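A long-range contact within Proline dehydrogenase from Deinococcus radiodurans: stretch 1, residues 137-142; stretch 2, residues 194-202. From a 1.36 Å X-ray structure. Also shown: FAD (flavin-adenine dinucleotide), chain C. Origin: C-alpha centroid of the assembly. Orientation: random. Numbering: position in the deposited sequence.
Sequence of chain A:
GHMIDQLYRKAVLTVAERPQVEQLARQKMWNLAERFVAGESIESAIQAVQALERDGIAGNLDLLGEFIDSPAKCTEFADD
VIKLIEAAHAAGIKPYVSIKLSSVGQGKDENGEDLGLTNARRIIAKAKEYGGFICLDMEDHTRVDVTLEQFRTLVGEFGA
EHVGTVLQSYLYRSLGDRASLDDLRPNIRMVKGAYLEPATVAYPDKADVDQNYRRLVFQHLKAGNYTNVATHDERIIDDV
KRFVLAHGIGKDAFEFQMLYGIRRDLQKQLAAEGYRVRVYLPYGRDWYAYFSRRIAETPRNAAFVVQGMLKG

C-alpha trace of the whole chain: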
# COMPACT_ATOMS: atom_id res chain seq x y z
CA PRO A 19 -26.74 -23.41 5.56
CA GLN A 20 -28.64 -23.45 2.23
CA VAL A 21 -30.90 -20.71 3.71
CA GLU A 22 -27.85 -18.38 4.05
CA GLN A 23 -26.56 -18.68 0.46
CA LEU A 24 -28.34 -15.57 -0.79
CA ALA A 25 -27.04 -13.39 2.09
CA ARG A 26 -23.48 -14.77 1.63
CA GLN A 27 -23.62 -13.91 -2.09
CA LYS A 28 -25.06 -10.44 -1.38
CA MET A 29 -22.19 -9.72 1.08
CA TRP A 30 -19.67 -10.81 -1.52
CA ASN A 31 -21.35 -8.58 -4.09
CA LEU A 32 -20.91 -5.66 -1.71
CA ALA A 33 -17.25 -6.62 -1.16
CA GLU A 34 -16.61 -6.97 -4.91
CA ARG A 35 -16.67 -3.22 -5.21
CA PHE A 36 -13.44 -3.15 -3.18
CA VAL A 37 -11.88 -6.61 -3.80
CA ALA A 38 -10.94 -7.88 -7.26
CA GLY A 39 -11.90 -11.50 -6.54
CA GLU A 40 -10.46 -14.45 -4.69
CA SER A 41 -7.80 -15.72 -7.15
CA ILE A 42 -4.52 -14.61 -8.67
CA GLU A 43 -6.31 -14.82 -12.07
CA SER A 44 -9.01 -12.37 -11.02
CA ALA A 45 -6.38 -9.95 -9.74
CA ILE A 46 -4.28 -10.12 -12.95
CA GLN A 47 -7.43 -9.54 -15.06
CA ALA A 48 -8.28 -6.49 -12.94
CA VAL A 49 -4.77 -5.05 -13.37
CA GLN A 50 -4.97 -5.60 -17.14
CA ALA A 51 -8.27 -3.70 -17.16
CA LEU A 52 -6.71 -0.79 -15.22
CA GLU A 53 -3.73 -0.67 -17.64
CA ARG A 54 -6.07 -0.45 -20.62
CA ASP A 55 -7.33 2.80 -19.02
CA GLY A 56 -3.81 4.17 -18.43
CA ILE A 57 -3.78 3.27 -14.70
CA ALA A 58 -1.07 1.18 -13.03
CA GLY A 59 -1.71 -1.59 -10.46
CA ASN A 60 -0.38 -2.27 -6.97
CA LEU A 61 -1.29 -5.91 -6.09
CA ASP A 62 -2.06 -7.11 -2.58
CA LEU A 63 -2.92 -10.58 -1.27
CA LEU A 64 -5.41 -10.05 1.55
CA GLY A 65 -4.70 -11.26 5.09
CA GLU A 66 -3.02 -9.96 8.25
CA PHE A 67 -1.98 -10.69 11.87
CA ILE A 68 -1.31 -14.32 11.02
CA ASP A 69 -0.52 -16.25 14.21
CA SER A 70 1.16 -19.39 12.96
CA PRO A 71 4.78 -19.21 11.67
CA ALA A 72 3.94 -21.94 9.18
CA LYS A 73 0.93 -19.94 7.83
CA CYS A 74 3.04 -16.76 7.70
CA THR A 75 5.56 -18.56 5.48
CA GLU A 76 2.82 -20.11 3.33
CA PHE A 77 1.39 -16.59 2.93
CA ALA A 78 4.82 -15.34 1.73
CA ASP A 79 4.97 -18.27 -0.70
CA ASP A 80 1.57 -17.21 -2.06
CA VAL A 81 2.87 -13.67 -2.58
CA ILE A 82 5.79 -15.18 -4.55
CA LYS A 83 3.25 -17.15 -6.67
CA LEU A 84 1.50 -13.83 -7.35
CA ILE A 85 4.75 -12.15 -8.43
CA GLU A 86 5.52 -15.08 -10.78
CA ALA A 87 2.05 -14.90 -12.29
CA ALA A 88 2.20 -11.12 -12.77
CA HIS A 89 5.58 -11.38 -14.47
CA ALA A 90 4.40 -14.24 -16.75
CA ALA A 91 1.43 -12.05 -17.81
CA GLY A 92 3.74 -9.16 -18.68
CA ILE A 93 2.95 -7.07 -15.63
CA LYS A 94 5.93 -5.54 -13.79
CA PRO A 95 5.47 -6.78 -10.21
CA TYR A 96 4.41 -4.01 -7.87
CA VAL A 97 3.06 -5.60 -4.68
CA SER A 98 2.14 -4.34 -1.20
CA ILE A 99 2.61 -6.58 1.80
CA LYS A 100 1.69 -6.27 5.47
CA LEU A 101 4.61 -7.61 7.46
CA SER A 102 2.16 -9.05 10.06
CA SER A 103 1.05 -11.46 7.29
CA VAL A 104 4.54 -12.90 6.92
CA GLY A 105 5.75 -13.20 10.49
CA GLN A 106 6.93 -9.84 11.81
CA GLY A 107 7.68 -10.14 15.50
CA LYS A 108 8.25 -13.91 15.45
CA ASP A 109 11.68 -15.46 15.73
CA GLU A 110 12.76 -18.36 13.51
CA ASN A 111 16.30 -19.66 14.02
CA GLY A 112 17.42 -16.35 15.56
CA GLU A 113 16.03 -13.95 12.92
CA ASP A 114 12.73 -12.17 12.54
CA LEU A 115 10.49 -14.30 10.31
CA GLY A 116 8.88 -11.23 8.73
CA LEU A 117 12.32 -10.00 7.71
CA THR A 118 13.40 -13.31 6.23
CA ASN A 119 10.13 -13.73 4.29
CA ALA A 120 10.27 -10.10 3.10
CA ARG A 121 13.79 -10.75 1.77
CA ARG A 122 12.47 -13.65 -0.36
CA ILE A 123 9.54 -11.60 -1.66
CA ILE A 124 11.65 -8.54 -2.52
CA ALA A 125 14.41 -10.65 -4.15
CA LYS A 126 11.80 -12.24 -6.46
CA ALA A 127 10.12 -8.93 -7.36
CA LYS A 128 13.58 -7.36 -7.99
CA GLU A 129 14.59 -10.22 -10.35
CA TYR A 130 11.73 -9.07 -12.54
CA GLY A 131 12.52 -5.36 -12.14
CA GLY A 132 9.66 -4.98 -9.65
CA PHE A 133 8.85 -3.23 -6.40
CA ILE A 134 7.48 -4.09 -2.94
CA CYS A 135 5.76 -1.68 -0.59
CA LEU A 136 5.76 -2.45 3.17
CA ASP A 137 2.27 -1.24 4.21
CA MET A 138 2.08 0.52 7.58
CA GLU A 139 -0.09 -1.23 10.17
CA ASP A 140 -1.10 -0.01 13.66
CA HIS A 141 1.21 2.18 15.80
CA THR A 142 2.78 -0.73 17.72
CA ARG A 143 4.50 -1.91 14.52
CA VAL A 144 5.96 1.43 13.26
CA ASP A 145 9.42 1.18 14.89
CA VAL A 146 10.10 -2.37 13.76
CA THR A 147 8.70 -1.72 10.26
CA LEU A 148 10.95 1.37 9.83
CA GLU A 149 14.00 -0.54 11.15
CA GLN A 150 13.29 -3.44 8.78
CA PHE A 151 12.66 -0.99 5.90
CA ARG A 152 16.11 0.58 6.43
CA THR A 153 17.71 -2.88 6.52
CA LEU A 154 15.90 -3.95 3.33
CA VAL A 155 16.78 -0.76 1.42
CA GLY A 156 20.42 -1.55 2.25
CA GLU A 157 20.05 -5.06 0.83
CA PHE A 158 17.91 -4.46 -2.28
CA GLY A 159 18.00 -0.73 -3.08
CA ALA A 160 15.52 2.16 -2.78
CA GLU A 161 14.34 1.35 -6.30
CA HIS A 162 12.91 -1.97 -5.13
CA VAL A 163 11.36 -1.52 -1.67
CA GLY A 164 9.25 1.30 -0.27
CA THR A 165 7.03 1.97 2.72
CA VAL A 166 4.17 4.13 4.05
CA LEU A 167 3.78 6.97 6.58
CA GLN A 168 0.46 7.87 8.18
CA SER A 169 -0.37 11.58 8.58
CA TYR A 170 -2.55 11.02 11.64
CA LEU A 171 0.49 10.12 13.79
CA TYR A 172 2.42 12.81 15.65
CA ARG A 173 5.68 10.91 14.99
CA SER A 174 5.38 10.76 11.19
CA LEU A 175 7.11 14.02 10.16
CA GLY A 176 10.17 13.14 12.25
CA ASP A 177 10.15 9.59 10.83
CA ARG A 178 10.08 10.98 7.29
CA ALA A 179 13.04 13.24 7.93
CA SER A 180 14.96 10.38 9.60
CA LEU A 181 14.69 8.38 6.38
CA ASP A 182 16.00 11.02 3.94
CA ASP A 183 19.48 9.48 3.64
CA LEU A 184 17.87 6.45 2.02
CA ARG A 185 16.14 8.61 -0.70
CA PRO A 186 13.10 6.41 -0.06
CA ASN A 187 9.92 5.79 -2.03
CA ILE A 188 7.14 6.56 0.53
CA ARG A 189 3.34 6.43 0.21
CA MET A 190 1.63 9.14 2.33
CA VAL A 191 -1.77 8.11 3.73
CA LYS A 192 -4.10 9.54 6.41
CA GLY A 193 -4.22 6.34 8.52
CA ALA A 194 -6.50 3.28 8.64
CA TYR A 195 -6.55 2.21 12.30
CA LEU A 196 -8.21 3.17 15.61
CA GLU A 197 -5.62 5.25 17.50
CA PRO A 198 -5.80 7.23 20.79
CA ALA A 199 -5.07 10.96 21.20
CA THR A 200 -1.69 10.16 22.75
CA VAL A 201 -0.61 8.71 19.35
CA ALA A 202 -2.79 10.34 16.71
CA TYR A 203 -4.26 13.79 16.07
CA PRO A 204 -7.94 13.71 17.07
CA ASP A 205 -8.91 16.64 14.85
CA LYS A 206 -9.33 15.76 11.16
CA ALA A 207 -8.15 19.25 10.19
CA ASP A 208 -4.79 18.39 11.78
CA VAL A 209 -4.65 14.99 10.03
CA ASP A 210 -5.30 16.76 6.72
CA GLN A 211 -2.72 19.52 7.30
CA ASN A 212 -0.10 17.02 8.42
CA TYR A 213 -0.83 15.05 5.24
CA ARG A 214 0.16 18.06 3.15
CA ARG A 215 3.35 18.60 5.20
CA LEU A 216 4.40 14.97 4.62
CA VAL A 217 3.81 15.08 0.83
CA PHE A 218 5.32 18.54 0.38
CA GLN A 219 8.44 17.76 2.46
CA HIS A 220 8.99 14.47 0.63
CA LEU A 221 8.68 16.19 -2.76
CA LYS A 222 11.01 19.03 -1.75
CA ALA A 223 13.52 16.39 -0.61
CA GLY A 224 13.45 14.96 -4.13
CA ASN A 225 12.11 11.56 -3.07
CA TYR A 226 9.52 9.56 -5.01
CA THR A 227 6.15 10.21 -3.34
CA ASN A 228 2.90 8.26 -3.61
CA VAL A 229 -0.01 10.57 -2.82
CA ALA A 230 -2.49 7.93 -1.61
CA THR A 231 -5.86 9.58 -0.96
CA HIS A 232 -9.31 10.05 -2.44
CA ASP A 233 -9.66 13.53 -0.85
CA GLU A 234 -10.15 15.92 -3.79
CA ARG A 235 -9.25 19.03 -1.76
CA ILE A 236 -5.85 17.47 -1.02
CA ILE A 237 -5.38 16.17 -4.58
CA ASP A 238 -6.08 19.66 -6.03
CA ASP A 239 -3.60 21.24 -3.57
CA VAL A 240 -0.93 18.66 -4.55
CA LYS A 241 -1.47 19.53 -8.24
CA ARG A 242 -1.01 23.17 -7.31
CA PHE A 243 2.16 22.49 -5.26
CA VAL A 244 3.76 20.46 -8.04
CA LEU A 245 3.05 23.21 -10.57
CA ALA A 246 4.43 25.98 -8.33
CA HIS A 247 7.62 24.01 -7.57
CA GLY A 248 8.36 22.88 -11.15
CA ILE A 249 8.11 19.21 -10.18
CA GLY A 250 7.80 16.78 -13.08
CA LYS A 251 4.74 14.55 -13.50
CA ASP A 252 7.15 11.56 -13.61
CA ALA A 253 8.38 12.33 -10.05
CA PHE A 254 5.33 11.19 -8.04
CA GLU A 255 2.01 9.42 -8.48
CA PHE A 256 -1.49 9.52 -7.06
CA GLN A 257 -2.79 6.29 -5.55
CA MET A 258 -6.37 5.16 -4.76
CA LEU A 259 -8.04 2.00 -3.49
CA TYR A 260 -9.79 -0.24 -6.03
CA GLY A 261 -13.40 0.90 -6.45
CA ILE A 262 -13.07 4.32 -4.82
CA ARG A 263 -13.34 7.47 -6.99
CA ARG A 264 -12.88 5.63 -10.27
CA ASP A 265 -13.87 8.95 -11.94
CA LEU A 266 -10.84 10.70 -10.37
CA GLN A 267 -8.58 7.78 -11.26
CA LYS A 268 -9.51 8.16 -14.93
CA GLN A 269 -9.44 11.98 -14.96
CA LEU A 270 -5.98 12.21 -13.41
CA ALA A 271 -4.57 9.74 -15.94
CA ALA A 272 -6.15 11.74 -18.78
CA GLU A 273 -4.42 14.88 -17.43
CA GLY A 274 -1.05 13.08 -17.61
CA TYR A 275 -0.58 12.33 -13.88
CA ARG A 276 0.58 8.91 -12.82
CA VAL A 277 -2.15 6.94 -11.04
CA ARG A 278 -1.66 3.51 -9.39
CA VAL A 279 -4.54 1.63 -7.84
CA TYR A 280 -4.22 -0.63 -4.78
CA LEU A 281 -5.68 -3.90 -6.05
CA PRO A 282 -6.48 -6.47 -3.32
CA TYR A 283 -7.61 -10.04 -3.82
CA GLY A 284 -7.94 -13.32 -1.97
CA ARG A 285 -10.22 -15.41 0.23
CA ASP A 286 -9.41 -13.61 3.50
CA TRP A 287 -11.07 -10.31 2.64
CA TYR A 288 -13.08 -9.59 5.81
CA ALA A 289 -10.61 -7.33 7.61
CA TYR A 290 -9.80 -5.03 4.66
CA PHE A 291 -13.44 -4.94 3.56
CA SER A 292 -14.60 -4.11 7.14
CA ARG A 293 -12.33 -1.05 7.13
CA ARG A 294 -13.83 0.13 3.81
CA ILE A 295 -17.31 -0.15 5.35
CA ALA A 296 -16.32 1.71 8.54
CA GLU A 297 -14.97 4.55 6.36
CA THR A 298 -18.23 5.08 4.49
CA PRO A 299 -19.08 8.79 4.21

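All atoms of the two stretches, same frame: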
# COMPACT_ATOMS: atom_id res chain seq x y z
N ASP A 137 3.40 -2.02 3.69
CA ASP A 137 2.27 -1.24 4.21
C ASP A 137 2.54 -0.91 5.70
O ASP A 137 3.24 -1.64 6.42
CB ASP A 137 0.99 -2.06 4.13
CG ASP A 137 0.40 -2.15 2.74
OD1 ASP A 137 0.84 -1.45 1.79
OD2 ASP A 137 -0.58 -2.97 2.63
N MET A 138 1.98 0.20 6.16
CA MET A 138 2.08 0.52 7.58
C MET A 138 0.84 0.10 8.34
O MET A 138 -0.29 0.48 7.98
CB MET A 138 2.39 2.01 7.81
CG MET A 138 2.86 2.29 9.27
SD MET A 138 4.45 1.49 9.70
CE MET A 138 5.61 2.42 8.73
N GLU A 139 1.01 -0.73 9.37
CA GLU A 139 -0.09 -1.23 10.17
C GLU A 139 -0.28 -0.35 11.41
O GLU A 139 -0.03 0.86 11.32
CB GLU A 139 0.12 -2.74 10.45
CG GLU A 139 0.21 -3.53 9.10
CD GLU A 139 0.33 -5.03 9.31
OE1 GLU A 139 1.48 -5.54 9.34
OE2 GLU A 139 -0.73 -5.69 9.46
N ASP A 140 -0.76 -0.88 12.53
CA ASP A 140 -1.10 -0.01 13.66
C ASP A 140 0.18 0.49 14.38
O ASP A 140 1.29 0.06 14.05
CB ASP A 140 -1.94 -0.79 14.66
CG ASP A 140 -1.12 -1.88 15.32
OD1 ASP A 140 -0.62 -1.70 16.44
OD2 ASP A 140 -0.89 -2.93 14.66
N HIS A 141 0.03 1.42 15.33
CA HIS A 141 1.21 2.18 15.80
C HIS A 141 2.27 1.33 16.50
O HIS A 141 3.44 1.75 16.57
CB HIS A 141 0.81 3.39 16.67
CG HIS A 141 0.57 3.06 18.11
ND1 HIS A 141 -0.70 2.84 18.63
CD2 HIS A 141 1.42 2.91 19.15
CE1 HIS A 141 -0.61 2.58 19.93
NE2 HIS A 141 0.67 2.60 20.27
N THR A 142 1.85 0.17 17.04
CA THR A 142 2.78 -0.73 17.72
C THR A 142 3.81 -1.37 16.81
O THR A 142 4.78 -1.94 17.30
CB THR A 142 2.05 -1.84 18.53
OG1 THR A 142 1.48 -2.79 17.59
CG2 THR A 142 0.95 -1.22 19.47
N ALA A 194 -5.34 4.19 8.73
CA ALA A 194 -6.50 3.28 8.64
C ALA A 194 -7.03 2.76 9.96
O ALA A 194 -8.09 2.16 9.96
CB ALA A 194 -6.20 2.10 7.74
N TYR A 195 -6.31 2.96 11.05
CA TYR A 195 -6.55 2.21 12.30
C TYR A 195 -7.16 3.09 13.40
O TYR A 195 -7.21 4.32 13.27
CB TYR A 195 -5.24 1.54 12.78
CG TYR A 195 -4.72 0.57 11.74
CD1 TYR A 195 -5.16 -0.76 11.70
CD2 TYR A 195 -3.81 0.99 10.79
CE1 TYR A 195 -4.70 -1.65 10.73
CE2 TYR A 195 -3.36 0.12 9.82
CZ TYR A 195 -3.78 -1.19 9.80
OH TYR A 195 -3.31 -2.00 8.80
N LEU A 196 -7.65 2.46 14.45
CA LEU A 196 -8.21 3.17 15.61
C LEU A 196 -7.07 3.51 16.53
O LEU A 196 -6.41 2.59 17.06
CB LEU A 196 -9.22 2.27 16.32
CG LEU A 196 -10.01 2.86 17.46
CD1 LEU A 196 -10.91 4.00 16.93
CD2 LEU A 196 -10.82 1.73 18.14
N GLU A 197 -6.80 4.80 16.72
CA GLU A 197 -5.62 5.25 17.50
C GLU A 197 -5.99 6.35 18.50
O GLU A 197 -6.75 7.27 18.16
CB GLU A 197 -4.49 5.73 16.58
CG GLU A 197 -3.94 4.67 15.62
CD GLU A 197 -3.05 3.65 16.31
OE1 GLU A 197 -2.89 3.69 17.56
OE2 GLU A 197 -2.50 2.78 15.61
N PRO A 198 -5.44 6.28 19.72
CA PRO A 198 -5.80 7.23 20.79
C PRO A 198 -5.08 8.57 20.63
O PRO A 198 -4.12 8.65 19.86
CB PRO A 198 -5.35 6.51 22.07
CG PRO A 198 -4.14 5.71 21.56
CD PRO A 198 -4.54 5.22 20.20
N ALA A 199 -5.58 9.61 21.31
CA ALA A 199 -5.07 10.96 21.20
C ALA A 199 -3.65 11.10 21.69
O ALA A 199 -3.01 12.13 21.44
CB ALA A 199 -5.99 11.95 21.95
N THR A 200 -3.12 10.10 22.40
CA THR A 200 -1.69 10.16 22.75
C THR A 200 -0.79 9.82 21.57
O THR A 200 0.41 10.07 21.62
CB THR A 200 -1.37 9.22 23.90
OG1 THR A 200 -1.81 7.91 23.53
CG2 THR A 200 -2.09 9.66 25.21
N VAL A 201 -1.37 9.26 20.51
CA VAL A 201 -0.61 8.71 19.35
C VAL A 201 -0.96 9.45 18.09
O VAL A 201 -0.10 9.67 17.21
CB VAL A 201 -1.00 7.18 19.20
CG1 VAL A 201 -0.67 6.58 17.89
CG2 VAL A 201 -0.45 6.34 20.43
N ALA A 202 -2.25 9.77 17.93
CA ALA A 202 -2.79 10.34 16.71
C ALA A 202 -3.59 11.59 16.94
O ALA A 202 -4.34 11.67 17.91
CB ALA A 202 -3.64 9.34 16.02
PA FAD C . -11.05 10.54 3.71
O1A FAD C . -10.89 11.94 4.30
O2A FAD C . -11.33 9.43 4.63
O5B FAD C . -12.07 10.43 2.62
C5B FAD C . -12.05 11.33 1.52
C4B FAD C . -13.16 11.08 0.52
O4B FAD C . -12.80 9.94 -0.23
C3B FAD C . -14.46 10.72 1.13
O3B FAD C . -15.24 11.82 1.56
C2B FAD C . -15.08 9.94 0.02
O2B FAD C . -15.49 10.77 -1.04
C1B FAD C . -13.91 9.12 -0.44
N9A FAD C . -13.74 7.87 0.30
C8A FAD C . -12.63 7.50 1.06
N7A FAD C . -12.79 6.28 1.59
C5A FAD C . -14.02 5.81 1.15
C6A FAD C . -14.73 4.65 1.37
N6A FAD C . -14.20 3.59 2.17
N1A FAD C . -15.93 4.52 0.79
C2A FAD C . -16.46 5.49 0.02
N3A FAD C . -15.82 6.65 -0.22
C4A FAD C . -14.62 6.80 0.32
N1 FAD C . -3.47 3.56 5.67
C2 FAD C . -2.64 2.87 6.50
O2 FAD C . -2.77 3.10 7.79
N3 FAD C . -1.68 2.01 6.05
C4 FAD C . -1.52 1.76 4.69
O4 FAD C . -0.58 0.89 4.27
C4X FAD C . -2.39 2.46 3.75
N5 FAD C . -2.27 2.27 2.40
C5X FAD C . -3.10 2.99 1.58
C6 FAD C . -3.00 2.82 0.19
C7 FAD C . -3.82 3.58 -0.69
C7M FAD C . -3.71 3.39 -2.20
C8 FAD C . -4.74 4.50 -0.13
C8M FAD C . -5.63 5.33 -1.02
C9 FAD C . -4.86 4.63 1.26
C9A FAD C . -4.04 3.91 2.10
N10 FAD C . -4.16 4.10 3.49
C10 FAD C . -3.35 3.37 4.32
C1' FAD C . -5.09 5.06 4.07
C2' FAD C . -6.39 4.54 4.59
O2' FAD C . -6.72 3.42 3.77
C3' FAD C . -7.16 5.88 4.59
O3' FAD C . -7.22 6.54 5.82
C4' FAD C . -8.48 5.91 3.93
O4' FAD C . -8.24 5.52 2.63
C5' FAD C . -9.02 7.33 4.00
O5' FAD C . -9.37 7.74 2.72
P FAD C . -8.93 9.15 2.11
O1P FAD C . -7.44 9.59 2.23
O2P FAD C . -9.65 9.15 0.74
O3P FAD C . -9.79 10.28 2.89
O HOH W 1 -1.90 -1.38 6.12
O HOH W 2 -3.36 -4.64 9.18

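Stretch 2 has no regular helix or strand, and stretch 1 is loop or turn until a 3-10 segment begins at His 141; side chains reaching across to backbone and to one another do the joining. The CA atoms of Asp 140 and Tyr 195 lie 6.0 Å apart; between His 141 CA and Val 201 CA the spacing has grown to 7.7 Å.

Ala 194 begins stretch 2 without touching stretch 1, but the flavin links them: Ala 194 N donates to FAD O2 at 2.9 Å, while FAD N3 donates to Met 138 O at 2.8 Å. The CA-to-CB bond of Tyr 195 points toward stretch 1, and its ring packs against Met 138, Glu 139 and Asp 140. Asp 140 N lies over one face, its closest approach 3.9 Å to Tyr 195 CE2, and this amide has no hydrogen-bond partner in the model. Met 138 O sits near the ring plane at the edge, 3.6 Å from Tyr 195 CE2. The phenol is tied in through water: one molecule donates to Met 138 O and accepts from Tyr 195 OH, both at 3.1 Å, and a second donates to Tyr 195 OH at 2.7 Å and to Glu 139 OE2 at 2.8 Å.

Leu 196 starts sideways and its end leads away, so it takes no part, and Glu 197 returns to the contact with its carboxylate. Both oxygens are used on a single residue: His 141 N donates to Glu 197 OE2 at 2.9 Å, and His 141 ND1 donates to Glu 197 OE1 at 2.6 Å. This two-point grip holds backbone and imidazole together, with OE1 at the ring edge, where the ND1 hydrogen points.

Past Pro 198, whose carbonyl accepts from the amides of Val 201 and Ala 202, the chain turns back. Val 201 CG2 lies 3.8 Å from the centroid of the His 141 ring, nearly on its normal, a CH-pi contact. The rule is economical: acid at the edge, methyl over the face.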